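Translation initiation factor 4E (Ascaris suum, PDB 3M94) binds the trimethylated m2,2,7G cap of messenger RNA and, as a member of the eIF4E family, probably brings capped transcripts to translation initiation. Local coordinates at residues A[79-84]-A[147-152]; A[101-106]-A[113-118]; A[129-134]-A[143-148]. All coordinates share one frame; numbering follows the deposited sequence.

In the fold
All three contacts fasten helices to one side of the antiparallel sheet of eIF4E. Contacts 1 and 3, with centres 8 Å apart, share helix 139-153, including Gln147 and Ile148, and set it on the neighbouring strands 77-83 and 127-133. Contact 2 brings helix 88-104 onto strand 115-121; its centre lies 9 Å from contact 3 and 14 Å from contact 1. Along the chain, both segments of contact 2 fall between those of contact 1, and both precede those of contact 3. Strands 77-83, 127-133 and 115-121 are consecutive in the sheet, so together the contacts attach two of the helices to the sheet whose fold carries the cap pocket.

Contact 1 (A[79-84]-A[147-152]); sequences WLVVVD and QILKAK
Leu149 of helix 139-153 reaches onto strand 77-83 and settles against Trp79 and Val81. Its side chain leaves the helix with CG anti to the backbone N (chi1 173°), which directs the branch point at the sheet while CB stays back beside the helix. At CG the chain divides: CD1 is turned aside, and CD2 continues the extended line away from CA to do all the close touching. That methyl lies 3.6 Å from Trp79 CB and 4.2 Å from Trp79 CG, at the root of the indole, which it approaches obliquely. A looser approach, 4.3 Å, joins Leu149 CD2 to Val81 CG2, two residues further along the strand, so one methyl bridges two residues on the same side of the strand. The side chains of Trp79 and Leu149 run alongside in opposite senses instead of meeting end to end.

The rest of the indole is held elsewhere: Trp79 NE1 bonds to the backbone O of Asn142, near the start of the same helix, and the ring meets Tyr163. Leu149 also touches Leu99 of helix 88-104, and Val81 touches Tyr95, so both helices converge here. The surfaces that meet are all carbon, methyls and CB with the indole's CG, buried in the protein; cohesion between these segments therefore comes from van der Waals contact and exclusion of water, while the polar tie runs through the indole N-H.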
loop_
_atom_site.group_PDB
_atom_site.type_symbol
_atom_site.label_atom_id
_atom_site.label_comp_id
_atom_site.label_asym_id
_atom_site.label_seq_id
_atom_site.Cartn_x
_atom_site.Cartn_y
_atom_site.Cartn_z
ATOM N N TRP A 79 -5.615 -1.717 -6.139
ATOM C CA TRP A 79 -6.576 -2.475 -5.345
ATOM C C TRP A 79 -6.933 -1.599 -4.148
ATOM O O TRP A 79 -6.033 -1.111 -3.455
ATOM C CB TRP A 79 -5.959 -3.782 -4.870
ATOM C CG TRP A 79 -6.027 -4.845 -5.917
ATOM C CD1 TRP A 79 -5.006 -5.296 -6.692
ATOM C CD2 TRP A 79 -7.197 -5.556 -6.331
ATOM N NE1 TRP A 79 -5.460 -6.266 -7.554
ATOM C CE2 TRP A 79 -6.810 -6.435 -7.357
ATOM C CE3 TRP A 79 -8.542 -5.541 -5.924
ATOM C CZ2 TRP A 79 -7.712 -7.294 -7.979
ATOM C CZ3 TRP A 79 -9.433 -6.392 -6.546
ATOM C CH2 TRP A 79 -9.016 -7.255 -7.557
ATOM N N LEU A 80 -8.232 -1.389 -3.929
ATOM C CA LEU A 80 -8.718 -0.546 -2.843
ATOM C C LEU A 80 -9.408 -1.374 -1.761
ATOM O O LEU A 80 -10.289 -2.185 -2.056
ATOM C CB LEU A 80 -9.681 0.522 -3.384
ATOM C CG LEU A 80 -10.412 1.424 -2.382
ATOM C CD1 LEU A 80 -9.449 2.372 -1.655
ATOM C CD2 LEU A 80 -11.537 2.228 -3.079
ATOM N N VAL A 81 -8.981 -1.176 -0.515
ATOM C CA VAL A 81 -9.624 -1.800 0.643
ATOM C C VAL A 81 -10.189 -0.659 1.502
ATOM O O VAL A 81 -9.424 0.156 2.020
ATOM C CB VAL A 81 -8.616 -2.580 1.525
ATOM C CG1 VAL A 81 -9.344 -3.376 2.600
ATOM C CG2 VAL A 81 -7.698 -3.488 0.692
ATOM N N VAL A 82 -11.511 -0.574 1.620
ATOM C CA VAL A 82 -12.125 0.373 2.560
ATOM C C VAL A 82 -12.168 -0.244 3.956
ATOM O O VAL A 82 -12.453 -1.428 4.115
ATOM C CB VAL A 82 -13.537 0.888 2.106
ATOM C CG1 VAL A 82 -13.414 1.700 0.809
ATOM C CG2 VAL A 82 -14.549 -0.263 1.947
ATOM N N VAL A 83 -11.845 0.561 4.960
ATOM C CA VAL A 83 -11.857 0.106 6.347
ATOM C C VAL A 83 -13.051 0.796 7.016
ATOM O O VAL A 83 -13.109 2.030 7.070
ATOM C CB VAL A 83 -10.498 0.437 7.033
ATOM C CG1 VAL A 83 -10.438 -0.074 8.453
ATOM C CG2 VAL A 83 -9.355 -0.146 6.229
ATOM N N ASP A 84 -14.028 0.009 7.470
ATOM C CA ASP A 84 -15.213 0.563 8.123
ATOM C C ASP A 84 -14.778 1.477 9.270
ATOM O O ASP A 84 -13.913 1.108 10.066
ATOM C CB ASP A 84 -16.156 -0.557 8.624
ATOM C CG ASP A 84 -17.508 -0.025 9.163
ATOM O OD1 ASP A 84 -17.689 1.207 9.306
ATOM O OD2 ASP A 84 -18.408 -0.847 9.458
ATOM N N GLN A 147 -5.927 -11.431 -5.173
ATOM C CA GLN A 147 -6.231 -12.650 -4.430
ATOM C C GLN A 147 -5.235 -12.805 -3.271
ATOM O O GLN A 147 -5.632 -13.110 -2.152
ATOM C CB GLN A 147 -6.273 -13.888 -5.352
ATOM C CG GLN A 147 -7.381 -13.830 -6.430
ATOM C CD GLN A 147 -7.232 -14.887 -7.556
ATOM O OE1 GLN A 147 -6.127 -15.324 -7.893
ATOM N NE2 GLN A 147 -8.356 -15.286 -8.137
ATOM N N ILE A 148 -3.956 -12.565 -3.538
ATOM C CA ILE A 148 -2.924 -12.623 -2.503
ATOM C C ILE A 148 -3.145 -11.535 -1.436
ATOM O O ILE A 148 -3.025 -11.807 -0.255
ATOM C CB ILE A 148 -1.491 -12.521 -3.103
ATOM C CG1 ILE A 148 -1.176 -13.761 -3.951
ATOM C CG2 ILE A 148 -0.440 -12.379 -1.999
ATOM C CD1 ILE A 148 -0.088 -13.543 -4.987
ATOM N N LEU A 149 -3.469 -10.315 -1.854
ATOM C CA LEU A 149 -3.755 -9.222 -0.903
ATOM C C LEU A 149 -4.892 -9.603 0.065
ATOM O O LEU A 149 -4.778 -9.455 1.285
ATOM C CB LEU A 149 -4.130 -7.953 -1.674
ATOM C CG LEU A 149 -4.640 -6.718 -0.923
ATOM C CD1 LEU A 149 -3.524 -6.121 -0.091
ATOM C CD2 LEU A 149 -5.142 -5.692 -1.912
ATOM N N LYS A 150 -5.982 -10.100 -0.512
ATOM C CA LYS A 150 -7.155 -10.531 0.228
ATOM C C LYS A 150 -6.757 -11.570 1.274
ATOM O O LYS A 150 -7.189 -11.491 2.432
ATOM C CB LYS A 150 -8.189 -11.120 -0.747
ATOM C CG LYS A 150 -9.507 -11.484 -0.103
ATOM C CD LYS A 150 -10.490 -11.990 -1.147
ATOM C CE LYS A 150 -11.588 -12.830 -0.528
ATOM N NZ LYS A 150 -12.580 -12.012 0.219
ATOM N N ALA A 151 -5.923 -12.525 0.848
ATOM C CA ALA A 151 -5.459 -13.614 1.698
ATOM C C ALA A 151 -4.566 -13.101 2.835
ATOM O O ALA A 151 -4.817 -13.376 4.007
ATOM C CB ALA A 151 -4.726 -14.692 0.851
ATOM N N LYS A 152 -3.541 -12.331 2.483
ATOM C CA LYS A 152 -2.622 -11.745 3.461
ATOM C C LYS A 152 -3.351 -10.940 4.522
ATOM O O LYS A 152 -2.968 -10.959 5.682
ATOM C CB LYS A 152 -1.603 -10.823 2.759
ATOM C CG LYS A 152 -0.572 -11.556 1.902
ATOM C CD LYS A 152 0.288 -12.516 2.716
ATOM C CE LYS A 152 1.205 -13.299 1.806
ATOM N NZ LYS A 152 2.264 -13.997 2.602
#

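Contact 2 (A[101-106]-A[113-118]); sequences MAIIGE and EYICGA
No ring of either segment takes part where Ile103 meets Ile115 and Ala118; the rings nearby belong to Phe108, which touches both isoleucines, and to Trp9, against Ile103. Ile103, near the end of helix 88-104, uses both of its branches. Its CD1 comes within 4.1 Å of Ala118 CB and also nears the peptide group at Ala118 N (4.2 Å), while its CG2 stands 4.3 Å from Ile115 CG2. The chi1 of 76° sets CG1 between the backbone N and the carbonyl carbon, leaving CG2 anti to that carbon, so the two branches spread along strand 115-121.

Between the two strand residues, Cys116 and Gly117 form a classic beta bulge opposite Trp132. Leu59 adjoins Ile103 from further across the sheet.

The helix stops just beyond, in a Schellman motif with Glu106 as C-prime residue: Glu106 N bonds to Ile103 O, and Gln107 N to Ala102 O. A bound peptide packs on Met101 and Ile104 and hydrogen-bonds to the backbone of Gly105, consistent with the family's site for regulatory partners. The helix end thus joins sheet and peptide, its inner grip resting on dispersion between buried methyls.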
loop_
_atom_site.group_PDB
_atom_site.type_symbol
_atom_site.label_atom_id
_atom_site.label_comp_id
_atom_site.label_asym_id
_atom_site.label_seq_id
_atom_site.Cartn_x
_atom_site.Cartn_y
_atom_site.Cartn_z
ATOM N N MET A 101 4.632 -5.833 4.983
ATOM C CA MET A 101 5.416 -7.075 5.058
ATOM C C MET A 101 5.281 -7.916 3.780
ATOM O O MET A 101 6.269 -8.487 3.306
ATOM C CB MET A 101 5.016 -7.891 6.277
ATOM C CG MET A 101 5.472 -7.243 7.572
ATOM S SD MET A 101 5.296 -8.324 8.984
ATOM C CE MET A 101 3.510 -8.494 9.080
ATOM N N ALA A 102 4.063 -7.969 3.236
ATOM C CA ALA A 102 3.800 -8.723 2.000
ATOM C C ALA A 102 4.588 -8.118 0.843
ATOM O O ALA A 102 5.213 -8.845 0.106
ATOM C CB ALA A 102 2.307 -8.780 1.685
ATOM N N ILE A 103 4.616 -6.790 0.727
ATOM C CA ILE A 103 5.393 -6.181 -0.349
ATOM C C ILE A 103 6.918 -6.244 -0.215
ATOM O O ILE A 103 7.574 -6.688 -1.154
ATOM C CB ILE A 103 4.898 -4.772 -0.802
ATOM C CG1 ILE A 103 5.289 -3.668 0.180
ATOM C CG2 ILE A 103 3.383 -4.811 -1.128
ATOM C CD1 ILE A 103 4.765 -2.248 -0.236
ATOM N N ILE A 104 7.484 -5.810 0.922
ATOM C CA ILE A 104 8.936 -5.872 1.092
ATOM C C ILE A 104 9.480 -7.314 1.088
ATOM O O ILE A 104 10.616 -7.555 0.699
ATOM C CB ILE A 104 9.416 -5.105 2.334
ATOM C CG1 ILE A 104 9.058 -5.853 3.635
ATOM C CG2 ILE A 104 8.862 -3.638 2.311
ATOM C CD1 ILE A 104 9.622 -5.162 4.876
ATOM N N GLY A 105 8.654 -8.257 1.534
ATOM C CA GLY A 105 9.028 -9.659 1.595
ATOM C C GLY A 105 8.751 -10.357 0.277
ATOM O O GLY A 105 8.920 -11.553 0.180
ATOM N N GLU A 106 8.342 -9.588 -0.732
ATOM C CA GLU A 106 8.140 -10.069 -2.108
ATOM C C GLU A 106 7.195 -11.275 -2.167
ATOM O O GLU A 106 7.530 -12.317 -2.696
ATOM C CB GLU A 106 9.490 -10.354 -2.802
ATOM C CG GLU A 106 10.412 -9.133 -2.827
ATOM C CD GLU A 106 10.029 -8.138 -3.906
ATOM O OE1 GLU A 106 9.285 -8.557 -4.824
ATOM O OE2 GLU A 106 10.478 -6.951 -3.846
ATOM N N GLU A 113 7.231 -7.328 -10.068
ATOM C CA GLU A 113 7.592 -6.234 -10.984
ATOM C C GLU A 113 6.423 -5.266 -11.273
ATOM O O GLU A 113 6.647 -4.128 -11.675
ATOM C CB GLU A 113 8.190 -6.773 -12.296
ATOM C CG GLU A 113 7.307 -7.768 -13.069
ATOM C CD GLU A 113 7.622 -9.232 -12.751
ATOM O OE1 GLU A 113 7.771 -9.595 -11.544
ATOM O OE2 GLU A 113 7.730 -10.018 -13.726
ATOM N N TYR A 114 5.188 -5.715 -11.065
ATOM C CA TYR A 114 4.024 -4.869 -11.334
ATOM C C TYR A 114 3.584 -4.007 -10.146
ATOM O O TYR A 114 2.789 -3.091 -10.303
ATOM C CB TYR A 114 2.861 -5.710 -11.854
ATOM C CG TYR A 114 3.141 -6.250 -13.224
ATOM C CD1 TYR A 114 2.895 -5.472 -14.352
ATOM C CD2 TYR A 114 3.684 -7.527 -13.394
ATOM C CE1 TYR A 114 3.160 -5.962 -15.629
ATOM C CE2 TYR A 114 3.957 -8.023 -14.657
ATOM C CZ TYR A 114 3.691 -7.234 -15.767
ATOM O OH TYR A 114 3.960 -7.705 -17.012
ATOM N N ILE A 115 4.108 -4.295 -8.964
ATOM C CA ILE A 115 3.766 -3.530 -7.773
ATOM C C ILE A 115 4.569 -2.225 -7.674
ATOM O O ILE A 115 5.798 -2.239 -7.734
ATOM C CB ILE A 115 3.947 -4.412 -6.518
ATOM C CG1 ILE A 115 2.814 -5.445 -6.481
ATOM C CG2 ILE A 115 3.963 -3.568 -5.220
ATOM C CD1 ILE A 115 3.118 -6.599 -5.658
ATOM N N CYS A 116 3.873 -1.101 -7.516
ATOM C CA CYS A 116 4.539 0.178 -7.341
ATOM C C CYS A 116 4.700 0.526 -5.871
ATOM O O CYS A 116 5.781 0.931 -5.444
ATOM C CB CYS A 116 3.767 1.286 -8.043
ATOM S SG CYS A 116 3.571 0.931 -9.764
ATOM N N GLY A 117 3.624 0.384 -5.101
ATOM C CA GLY A 117 3.706 0.613 -3.670
ATOM C C GLY A 117 2.369 0.545 -2.978
ATOM O O GLY A 117 1.352 0.249 -3.611
ATOM N N ALA A 118 2.369 0.830 -1.681
ATOM C CA ALA A 118 1.142 0.819 -0.874
ATOM C C ALA A 118 0.794 2.199 -0.320
ATOM O O ALA A 118 1.680 3.033 -0.095
ATOM C CB ALA A 118 1.290 -0.153 0.266
#

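Contact 3 (A[129-134]-A[143-148]); sequences VSLWTR and LRIGQI
This is a buried, largely apolar helix-on-strand contact, in which Ile145 of helix 139-153 sits across Leu131 and Thr133 on one side of strand 127-133. The isoleucine divides its two branches between the strand residues. CG2, anti to the backbone N, meets Leu131 CD2 at 3.5 Å, a close methyl-to-methyl approach in which the two side chains cross at about a right angle. CG1 takes the other course, anti to the carbonyl carbon (chi1 -71°), and carries the longer arm toward Thr133; there Ile145 CD1 and Thr133 CG2 meet tip to tip, 3.9 Å apart.

With Thr133 OG1 hydrogen-bonded to Tyr163 OH and to Asn142 OD1 near the start of the same helix, CG2 is left to meet Ile145; the two bonds satisfy a buried polar atom and should fix the rotation of the side chain. The same buried region also holds Ile115, which touches both Leu131 and Ile145, Trp79 against Ile145, and Ile103 against Leu131.

Along the helix, Arg144 lays one face of its guanidinium over Ile148 CG1, which lies 4.0 Å from the plane, near its centre. A weak bond of 3.3 Å runs from Arg144 NH1 to Gln147 OE1, and a salt bridge to Glu109 holds NH2.

Trp132, between Leu131 and Thr133 in the strand, meets the ring of Trp68, a residue of the cap pocket, with planes about 20° apart, so the strand spans from the helix side toward the pocket. Strand and helix are joined by methyl packing on Ile145 plus one polar tie just outside the segment, from the threonine hydroxyl to Asn142, one turn earlier on the helix.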
loop_
_atom_site.group_PDB
_atom_site.type_symbol
_atom_site.label_atom_id
_atom_site.label_comp_id
_atom_site.label_asym_id
_atom_site.label_seq_id
_atom_site.Cartn_x
_atom_site.Cartn_y
_atom_site.Cartn_z
ATOM N N VAL A 129 -6.855 1.473 2.616
ATOM C CA VAL A 129 -5.549 0.857 2.361
ATOM C C VAL A 129 -5.575 0.398 0.906
ATOM O O VAL A 129 -6.495 -0.314 0.512
ATOM C CB VAL A 129 -5.289 -0.328 3.322
ATOM C CG1 VAL A 129 -3.982 -1.062 2.976
ATOM C CG2 VAL A 129 -5.271 0.133 4.775
ATOM N N SER A 130 -4.589 0.819 0.114
ATOM C CA SER A 130 -4.542 0.513 -1.314
ATOM C C SER A 130 -3.193 -0.064 -1.746
ATOM O O SER A 130 -2.159 0.255 -1.157
ATOM C CB SER A 130 -4.795 1.766 -2.136
ATOM O OG SER A 130 -6.131 2.173 -2.004
ATOM N N LEU A 131 -3.212 -0.873 -2.800
ATOM C CA LEU A 131 -1.967 -1.386 -3.390
ATOM C C LEU A 131 -1.937 -0.945 -4.846
ATOM O O LEU A 131 -2.800 -1.336 -5.620
ATOM C CB LEU A 131 -1.871 -2.915 -3.253
ATOM C CG LEU A 131 -0.644 -3.645 -3.845
ATOM C CD1 LEU A 131 0.668 -3.143 -3.254
ATOM C CD2 LEU A 131 -0.763 -5.159 -3.631
ATOM N N TRP A 132 -0.937 -0.142 -5.198
ATOM C CA TRP A 132 -0.784 0.420 -6.549
ATOM C C TRP A 132 0.064 -0.483 -7.448
ATOM O O TRP A 132 1.157 -0.903 -7.054
ATOM C CB TRP A 132 -0.116 1.803 -6.497
ATOM C CG TRP A 132 -0.954 2.919 -5.927
ATOM C CD1 TRP A 132 -1.968 2.815 -5.019
ATOM C CD2 TRP A 132 -0.802 4.317 -6.197
ATOM N NE1 TRP A 132 -2.474 4.053 -4.728
ATOM C CE2 TRP A 132 -1.779 4.997 -5.435
ATOM C CE3 TRP A 132 0.042 5.057 -7.030
ATOM C CZ2 TRP A 132 -1.923 6.385 -5.467
ATOM C CZ3 TRP A 132 -0.096 6.444 -7.060
ATOM C CH2 TRP A 132 -1.073 7.091 -6.282
ATOM N N THR A 133 -0.451 -0.755 -8.656
ATOM C CA THR A 133 0.250 -1.549 -9.665
ATOM C C THR A 133 0.476 -0.713 -10.936
ATOM O O THR A 133 -0.207 0.293 -11.146
ATOM C CB THR A 133 -0.511 -2.851 -10.011
ATOM O OG1 THR A 133 -1.727 -2.530 -10.705
ATOM C CG2 THR A 133 -0.848 -3.616 -8.742
ATOM N N ARG A 134 1.417 -1.132 -11.783
ATOM C CA ARG A 134 1.851 -0.266 -12.885
ATOM C C ARG A 134 1.031 -0.362 -14.178
ATOM O O ARG A 134 1.129 0.516 -15.019
ATOM C CB ARG A 134 3.366 -0.367 -13.142
ATOM C CG ARG A 134 3.884 -1.686 -13.655
ATOM C CD ARG A 134 5.357 -1.566 -14.105
ATOM N NE ARG A 134 6.297 -1.502 -12.980
ATOM C CZ ARG A 134 6.947 -0.404 -12.583
ATOM N NH1 ARG A 134 7.778 -0.459 -11.545
ATOM N NH2 ARG A 134 6.779 0.753 -13.217
ATOM N N LEU A 143 -5.609 -9.567 -10.990
ATOM C CA LEU A 143 -6.500 -10.452 -10.260
ATOM C C LEU A 143 -5.673 -11.219 -9.257
ATOM O O LEU A 143 -6.061 -11.358 -8.106
ATOM C CB LEU A 143 -7.271 -11.410 -11.189
ATOM C CG LEU A 143 -8.169 -12.483 -10.544
ATOM C CD1 LEU A 143 -9.273 -11.869 -9.680
ATOM C CD2 LEU A 143 -8.775 -13.464 -11.586
ATOM N N ARG A 144 -4.515 -11.700 -9.697
ATOM C CA ARG A 144 -3.685 -12.531 -8.846
ATOM C C ARG A 144 -3.149 -11.747 -7.654
ATOM O O ARG A 144 -3.172 -12.222 -6.516
ATOM C CB ARG A 144 -2.544 -13.169 -9.642
ATOM C CG ARG A 144 -1.738 -14.161 -8.815
ATOM C CD ARG A 144 -2.683 -15.159 -8.150
ATOM N NE ARG A 144 -1.985 -16.172 -7.371
ATOM C CZ ARG A 144 -2.505 -16.780 -6.310
ATOM N NH1 ARG A 144 -3.721 -16.461 -5.892
ATOM N NH2 ARG A 144 -1.805 -17.700 -5.660
ATOM N N ILE A 145 -2.676 -10.542 -7.919
ATOM C CA ILE A 145 -2.226 -9.657 -6.858
ATOM C C ILE A 145 -3.347 -9.446 -5.827
ATOM O O ILE A 145 -3.106 -9.474 -4.626
ATOM C CB ILE A 145 -1.702 -8.328 -7.436
ATOM C CG1 ILE A 145 -0.371 -8.572 -8.152
ATOM C CG2 ILE A 145 -1.521 -7.295 -6.338
ATOM C CD1 ILE A 145 0.148 -7.400 -8.956
ATOM N N GLY A 146 -4.568 -9.261 -6.309
ATOM C CA GLY A 146 -5.711 -9.038 -5.444
ATOM C C GLY A 146 -6.035 -10.237 -4.593
ATOM O O GLY A 146 -6.387 -10.087 -3.425
ATOM N N GLN A 147 -5.927 -11.431 -5.173
ATOM C CA GLN A 147 -6.231 -12.650 -4.430
ATOM C C GLN A 147 -5.235 -12.805 -3.271
ATOM O O GLN A 147 -5.632 -13.110 -2.152
ATOM C CB GLN A 147 -6.273 -13.888 -5.352
ATOM C CG GLN A 147 -7.381 -13.830 -6.430
ATOM C CD GLN A 147 -7.232 -14.887 -7.556
ATOM O OE1 GLN A 147 -6.127 -15.324 -7.893
ATOM N NE2 GLN A 147 -8.356 -15.286 -8.137
ATOM N N ILE A 148 -3.956 -12.565 -3.538
ATOM C CA ILE A 148 -2.924 -12.623 -2.503
ATOM C C ILE A 148 -3.145 -11.535 -1.436
ATOM O O ILE A 148 -3.025 -11.807 -0.255
ATOM C CB ILE A 148 -1.491 -12.521 -3.103
ATOM C CG1 ILE A 148 -1.176 -13.761 -3.951
ATOM C CG2 ILE A 148 -0.440 -12.379 -1.999
ATOM C CD1 ILE A 148 -0.088 -13.543 -4.987
#